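Local coordinates for porin (Rhodobacter capsulatus, PDB 3POR), which forms channels, as a homotrimer of barrels, in the bacterial outer membrane, through which small hydrophilic solutes of up to about 0.6 kDa diffuse passively, at the interface of chains A and B. Residues are numbered along the deposited sequence; one frame, centred on the assembly and turned at random. Chains: chain A/B, Porin.

Contact 1: the interface of chains A and B. Residues chain A 42, 61-62, 72; chain B 8-10, 299.
A:Val61 meets B:Phe299 at the tight end of this contact, a compact instance of how neighbouring barrels in a porin trimer fit together through small knobs and ring corners. The CG1 methyl of A:Val61 stands anti to its backbone N (chi1 177°), a setting that carries it toward chain B, and lies 3.5 Å from CE2 of B:Phe299. That ring presents a corner to chain A instead of lying flat on the valine. Its CE2 also comes within 3.5 Å of the backbone carbonyl O of A:Phe62, and the valine methyl and this oxygen sit on opposite sides of the ring plane, so the corner is wedged between them. The other branch of the valine, CG2, reaches a different partner, the CB methyl of B:Ala8 at 4.0 Å. The carbonyl O of B:Arg9 lies near both methyls, 3.9 Å from CG1 of A:Val61 and about as far from CG2.

Packing slackens toward the methionines. CG of B:Met10 sits 3.9 Å from CG1 of A:Val61, and beyond it the two thioethers cross obliquely. Each sulfur faces the other's first side-chain carbon: SD of B:Met10 is 3.9 Å from CB of A:Met72, and SD of A:Met72 is 4.0 Å from CB of B:Met10. B:Met10 starts from the crowded position between its backbone N and carbonyl carbon (chi1 42°) and then runs extended, which takes its sulfur across to chain A. The side chain of B:Arg9 turns away from chain A, probably toward the interior of its own barrel, and loses little surface here.

Behind the contact, one ring face of A:Phe62 lies over the backbone N of A:Gly42, offset toward the rim, and so packs against strand 40-46. In the fold, strands 60-65 and 68-73 of one subunit face the outer wall formed by strands 2-14 and 292-300 of the next.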
# COMPACT_ATOMS: atom_id res chain seq x y z
N GLY A 42 5.39 -17.87 -10.86
CA GLY A 42 4.51 -17.18 -9.92
C GLY A 42 5.19 -15.99 -9.31
O GLY A 42 6.31 -15.68 -9.70
N VAL A 61 9.67 -13.30 -7.48
CA VAL A 61 9.06 -13.78 -8.70
C VAL A 61 9.80 -15.10 -8.95
O VAL A 61 10.95 -15.24 -8.50
CB VAL A 61 9.31 -12.78 -9.83
CG1 VAL A 61 8.77 -13.27 -11.16
CG2 VAL A 61 8.59 -11.54 -9.49
N PHE A 62 9.24 -16.14 -9.59
CA PHE A 62 10.00 -17.36 -9.87
C PHE A 62 9.52 -18.07 -11.11
O PHE A 62 8.42 -17.79 -11.56
CB PHE A 62 9.93 -18.33 -8.71
CG PHE A 62 8.64 -19.05 -8.61
CD1 PHE A 62 8.45 -20.23 -9.30
CD2 PHE A 62 7.66 -18.50 -7.84
CE1 PHE A 62 7.25 -20.89 -9.24
CE2 PHE A 62 6.45 -19.16 -7.76
CZ PHE A 62 6.25 -20.35 -8.46
N MET A 72 13.71 -14.42 -7.89
CA MET A 72 14.36 -13.15 -7.89
C MET A 72 13.55 -12.20 -7.06
O MET A 72 12.34 -12.37 -7.06
CB MET A 72 14.47 -12.67 -9.29
CG MET A 72 15.23 -11.37 -9.40
SD MET A 72 15.76 -11.03 -11.09
CE MET A 72 16.75 -12.47 -11.38
N ALA B 8 4.06 -9.95 -13.30
CA ALA B 8 5.35 -10.03 -12.69
C ALA B 8 6.34 -10.13 -13.81
O ALA B 8 5.88 -10.39 -14.92
CB ALA B 8 5.39 -11.23 -11.81
N ARG B 9 7.65 -9.83 -13.69
CA ARG B 9 8.63 -10.07 -14.74
C ARG B 9 9.95 -10.30 -14.08
O ARG B 9 10.05 -10.06 -12.90
CB ARG B 9 8.74 -8.90 -15.62
CG ARG B 9 9.22 -7.71 -14.88
CD ARG B 9 8.92 -6.58 -15.75
NE ARG B 9 9.43 -5.40 -15.10
CZ ARG B 9 9.08 -4.17 -15.53
NH1 ARG B 9 8.29 -3.96 -16.60
NH2 ARG B 9 9.56 -3.11 -14.91
N MET B 10 10.99 -10.85 -14.66
CA MET B 10 12.29 -10.94 -14.04
C MET B 10 13.28 -11.12 -15.14
O MET B 10 12.84 -11.57 -16.19
CB MET B 10 12.46 -12.10 -13.11
CG MET B 10 11.98 -13.50 -13.35
SD MET B 10 12.57 -14.64 -12.06
CE MET B 10 12.50 -15.93 -13.24
N PHE B 299 4.94 -12.34 -17.07
CA PHE B 299 3.98 -13.31 -16.55
C PHE B 299 2.73 -12.56 -16.32
O PHE B 299 2.82 -11.45 -15.86
CB PHE B 299 4.34 -13.79 -15.24
CG PHE B 299 5.62 -14.60 -15.11
CD1 PHE B 299 6.06 -15.41 -16.11
CD2 PHE B 299 6.35 -14.50 -13.93
CE1 PHE B 299 7.23 -16.12 -15.91
CE2 PHE B 299 7.52 -15.21 -13.73
CZ PHE B 299 7.96 -16.02 -14.74

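Contact 2: the interface of chains A and B. Residues chain A 2, 31-33, 41-43; chain B 6, 301.
The carboxy-terminal residue of the porin barrel, just past strand 292-300, is here inserted into the next subunit, where strands 19-34 and 40-46 receive it. B:Phe301 has far more of its surface buried across the contact than any other residue of the patch, and its ring is enclosed from several directions. Over one face lies A:Met31, whose CB stands 3.7 Å from the ring centroid in a CH-pi contact. With CG anti to the carbonyl carbon and beside the backbone N (chi1 -56°), the methionine runs across the phenylalanine at about a right angle and brings its sulfur SD to 3.6 Å from CD2 of B:Phe301. The same SD touches CA of B:Gly6 at 3.9 Å, so it also reaches the amino-terminal strand of chain B.

From the opposite side of the ring plane comes A:Phe41, its CE1 3.5 Å from CE1 of B:Phe301. The two rings are inclined at about 48° and meet at their rims, so this is not a parallel stack. At the ring edge, in plane, the carbonyl O of A:Ser32 lies 3.4 Å from CD1 of B:Phe301, meeting the rim with its flank and not pointing its C=O at it. The backbone of A:Gly42 completes the pocket, with CA 3.8 Å from CE1 of B:Phe301, while the methyl of A:Ala43 lies more loosely near the far end of the ring. The terminal carboxylate stays at the margin, where its OXT is 4.1 Å from CG2 of A:Val2.

By seating the end of one chain in its neighbour, the site probably ties the closing of one barrel to the assembly of the homotrimer.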
# COMPACT_ATOMS: atom_id res chain seq x y z
N VAL A 2 -4.75 -15.45 -9.00
CA VAL A 2 -4.34 -14.73 -7.80
C VAL A 2 -5.08 -15.26 -6.61
O VAL A 2 -6.30 -15.12 -6.63
CB VAL A 2 -4.67 -13.21 -7.80
CG1 VAL A 2 -4.07 -12.56 -6.55
CG2 VAL A 2 -4.12 -12.54 -9.04
N MET A 31 0.36 -15.53 -6.69
CA MET A 31 -0.12 -15.55 -8.03
C MET A 31 0.59 -16.74 -8.63
O MET A 31 1.77 -16.95 -8.29
CB MET A 31 0.30 -14.30 -8.67
CG MET A 31 -0.20 -13.13 -7.90
SD MET A 31 -0.02 -11.67 -8.91
CE MET A 31 1.55 -11.03 -8.42
N SER A 32 -0.08 -17.57 -9.47
CA SER A 32 0.54 -18.77 -10.14
C SER A 32 0.02 -19.01 -11.56
O SER A 32 -0.97 -18.36 -11.97
CB SER A 32 0.31 -20.03 -9.32
OG SER A 32 -0.99 -19.87 -8.76
N GLY A 33 0.78 -19.83 -12.31
CA GLY A 33 0.49 -20.17 -13.70
C GLY A 33 1.40 -21.32 -14.17
O GLY A 33 2.43 -21.59 -13.50
N PHE A 41 5.34 -20.86 -12.71
CA PHE A 41 5.87 -19.55 -12.55
C PHE A 41 4.96 -18.89 -11.57
O PHE A 41 3.82 -19.31 -11.40
CB PHE A 41 5.91 -18.83 -13.91
CG PHE A 41 4.64 -18.57 -14.71
CD1 PHE A 41 3.77 -17.56 -14.37
CD2 PHE A 41 4.34 -19.37 -15.78
CE1 PHE A 41 2.62 -17.34 -15.08
CE2 PHE A 41 3.18 -19.17 -16.48
CZ PHE A 41 2.33 -18.15 -16.13
N GLY A 42 5.39 -17.87 -10.86
CA GLY A 42 4.51 -17.18 -9.92
C GLY A 42 5.19 -15.99 -9.31
O GLY A 42 6.31 -15.68 -9.70
N ALA A 43 4.52 -15.41 -8.35
CA ALA A 43 4.96 -14.19 -7.76
C ALA A 43 4.22 -14.05 -6.49
O ALA A 43 3.11 -14.55 -6.46
CB ALA A 43 4.59 -13.02 -8.62
N GLY B 6 -2.97 -9.69 -12.00
CA GLY B 6 -1.67 -9.30 -11.54
C GLY B 6 -0.65 -9.56 -12.61
O GLY B 6 -1.03 -10.01 -13.68
N PHE B 301 -1.23 -12.90 -14.48
CA PHE B 301 -1.93 -13.84 -13.64
C PHE B 301 -3.36 -13.30 -13.49
O PHE B 301 -3.69 -12.22 -13.97
CB PHE B 301 -1.38 -13.93 -12.28
CG PHE B 301 0.12 -14.10 -12.23
CD1 PHE B 301 0.66 -15.35 -12.27
CD2 PHE B 301 0.93 -12.99 -12.12
CE1 PHE B 301 2.02 -15.47 -12.21
CE2 PHE B 301 2.31 -13.13 -12.07
CZ PHE B 301 2.86 -14.37 -12.11
OXT PHE B 301 -4.20 -13.98 -12.91

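The C-alpha centres of contact 1 and contact 2 lie about 8 Å apart, and A:Gly42 takes part in both, so they form adjoining stretches of one A–B interface. On chain A, strand 40-46 runs through both; on chain B, strand 2-14 contributes to each, while strand 292-300 supplies contact 1 and the residue just past it, the chain's last, passes into contact 2. The amino-terminal strand and the carboxy-terminal segment of chain B thus both lie against chain A. Since the protein is a homotrimer, the same pair of contacts should recur around the assembly, each subunit giving one surface and receiving the other.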